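Local coordinates for protein alpha-ketoglutarate-dependent non-heme iron oxygenase EasH (PDB 5M0T) that acts as an alpha-ketoglutarate-dependent non-heme iron oxygenase of ergot alkaloid metabolism, involved in the biosynthesis of cycloclavine, at residues A[35-40]-A[198-203]. Numbering follows the deposited sequence.
With ZN (zinc ion), chain G.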
loop_
_atom_site.group_PDB
_atom_site.type_symbol
_atom_site.label_atom_id
_atom_site.label_comp_id
_atom_site.label_asym_id
_atom_site.label_seq_id
_atom_site.Cartn_x
_atom_site.Cartn_y
_atom_site.Cartn_z
ATOM N N VAL A 35 -0.546 27.893 -5.157
ATOM C CA VAL A 35 -1.031 28.363 -3.852
ATOM C C VAL A 35 -2.566 28.510 -3.879
ATOM O O VAL A 35 -3.123 29.209 -4.731
ATOM C CB VAL A 35 -0.362 29.687 -3.442
ATOM C CG1 VAL A 35 -0.962 30.215 -2.139
ATOM C CG2 VAL A 35 1.156 29.511 -3.325
ATOM N N ILE A 36 -3.235 27.804 -2.971
ATOM C CA ILE A 36 -4.671 27.952 -2.751
ATOM C C ILE A 36 -4.884 28.975 -1.635
ATOM O O ILE A 36 -4.603 28.690 -0.471
ATOM C CB ILE A 36 -5.364 26.620 -2.376
ATOM C CG1 ILE A 36 -5.030 25.513 -3.379
ATOM C CG2 ILE A 36 -6.868 26.794 -2.335
ATOM C CD1 ILE A 36 -5.621 24.155 -3.052
ATOM N N GLU A 37 -5.398 30.147 -1.992
ATOM C CA GLU A 37 -5.757 31.162 -1.002
ATOM C C GLU A 37 -7.006 30.714 -0.264
ATOM O O GLU A 37 -8.021 30.372 -0.887
ATOM C CB GLU A 37 -6.001 32.542 -1.634
ATOM C CG GLU A 37 -4.755 33.219 -2.187
ATOM C CD GLU A 37 -3.721 33.557 -1.125
ATOM O OE1 GLU A 37 -4.100 33.928 0.001
ATOM O OE2 GLU A 37 -2.517 33.459 -1.423
ATOM N N GLY A 38 -6.907 30.682 1.063
ATOM C CA GLY A 38 -8.040 30.359 1.913
ATOM C C GLY A 38 -8.466 28.918 1.828
ATOM O O GLY A 38 -9.658 28.633 1.820
ATOM N N PHE A 39 -7.501 28.002 1.751
ATOM C CA PHE A 39 -7.825 26.570 1.760
ATOM C C PHE A 39 -8.582 26.229 3.046
ATOM O O PHE A 39 -9.610 25.572 3.011
ATOM C CB PHE A 39 -6.548 25.723 1.607
ATOM C CG PHE A 39 -6.786 24.243 1.723
ATOM C CD1 PHE A 39 -7.535 23.571 0.756
ATOM C CD2 PHE A 39 -6.288 23.525 2.813
ATOM C CE1 PHE A 39 -7.780 22.214 0.873
ATOM C CE2 PHE A 39 -6.523 22.169 2.933
ATOM C CZ PHE A 39 -7.277 21.515 1.968
ATOM N N MET A 40 -8.044 26.691 4.175
ATOM C CA MET A 40 -8.732 26.681 5.455
ATOM C C MET A 40 -9.028 28.121 5.827
ATOM O O MET A 40 -8.244 29.021 5.515
ATOM C CB MET A 40 -7.856 26.033 6.522
ATOM C CG MET A 40 -7.693 24.528 6.343
ATOM S SD MET A 40 -6.549 23.789 7.532
ATOM C CE MET A 40 -7.325 24.137 9.110
ATOM N N PRO A 198 -2.082 32.610 7.234
ATOM C CA PRO A 198 -2.646 31.399 7.828
ATOM C C PRO A 198 -3.911 30.946 7.117
ATOM O O PRO A 198 -4.765 31.775 6.827
ATOM C CB PRO A 198 -2.974 31.826 9.257
ATOM C CG PRO A 198 -1.986 32.903 9.556
ATOM C CD PRO A 198 -1.809 33.635 8.261
ATOM N N GLY A 199 -3.999 29.653 6.822
ATOM C CA GLY A 199 -5.130 29.092 6.094
ATOM C C GLY A 199 -4.901 28.917 4.605
ATOM O O GLY A 199 -5.523 28.043 3.988
ATOM N N ASP A 200 -4.022 29.738 4.018
ATOM C CA ASP A 200 -3.533 29.516 2.647
ATOM C C ASP A 200 -2.756 28.216 2.650
ATOM O O ASP A 200 -2.174 27.847 3.679
ATOM C CB ASP A 200 -2.656 30.682 2.143
ATOM C CG ASP A 200 -3.441 32.012 1.996
ATOM O OD1 ASP A 200 -4.689 31.972 1.987
ATOM O OD2 ASP A 200 -2.826 33.095 1.893
ATOM N N ALA A 201 -2.778 27.502 1.528
ATOM C CA ALA A 201 -2.091 26.226 1.405
ATOM C C ALA A 201 -1.314 26.201 0.127
ATOM O O ALA A 201 -1.787 26.718 -0.877
ATOM C CB ALA A 201 -3.074 25.086 1.427
ATOM N N VAL A 202 -0.099 25.644 0.160
ATOM C CA VAL A 202 0.633 25.405 -1.075
ATOM C C VAL A 202 0.359 23.941 -1.463
ATOM O O VAL A 202 0.525 23.031 -0.648
ATOM C CB VAL A 202 2.131 25.807 -1.003
ATOM C CG1 VAL A 202 2.950 24.940 -0.044
ATOM C CG2 VAL A 202 2.754 25.752 -2.392
ATOM N N LEU A 203 -0.113 23.745 -2.698
ATOM C CA LEU A 203 -0.525 22.438 -3.210
ATOM C C LEU A 203 0.485 21.962 -4.253
ATOM O O LEU A 203 0.707 22.666 -5.232
ATOM C CB LEU A 203 -1.899 22.550 -3.876
ATOM C CG LEU A 203 -2.501 21.229 -4.341
ATOM C CD1 LEU A 203 -2.935 20.400 -3.146
ATOM C CD2 LEU A 203 -3.653 21.450 -5.311
HETATM ZN ZN ZN G . -2.673 34.851 1.024
HETATM O O HOH W 1 -3.945 35.306 2.485
#
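Glu37 and Asp200 show how two carboxylates of like charge can share one corner of a fold when a cation joins them. Glu37 OE1 and Asp200 OD2 each bind the zinc ion at 2.0 Å, and a water is a third ligand; the carboxylate planes stand 78° apart. Each carboxylate is also held by partners other than the metal. A salt bridge from Arg14 engages Glu37 OE2, Asn197 N donates to Asp200 OD2, and Asp200 OD1 accepts a hydrogen bond from Gly38 N at 2.7 Å, on its anti side and 22° out of the carboxylate plane. Chi1 of -65° sets Asp200 CG beside its own backbone N, and the oxygens divide their work, OD1 to Gly38 and OD2 to the zinc ion.

Backbone bonds pair the two strands antiparallel: Ile36 N gives to Ala201 O (2.8 Å), and Ala201 N returns to Ile36 O (3.0 Å). These neighbouring strands, 33-37 and 201-205, belong to the main sheet of the cupin-type double-stranded beta-helix known from PhyH-family oxygenases; this zinc site is distinct from the catalytic iron. A type II beta turn from Ile36 to Phe39 takes over at the end of the strand, with positive phi at Gly38, and leads to Met40, whose N bonds to Gly199 O at 2.9 Å.

Apolar contacts line both faces. Ile36 CD1 meets Leu203 CD2 at 4.0 Å, Phe39 CB lies 3.5 Å from Ala201 CB, and on the face opposite Ile36 and Ala201, Val35 CG2 touches Val202 CG2.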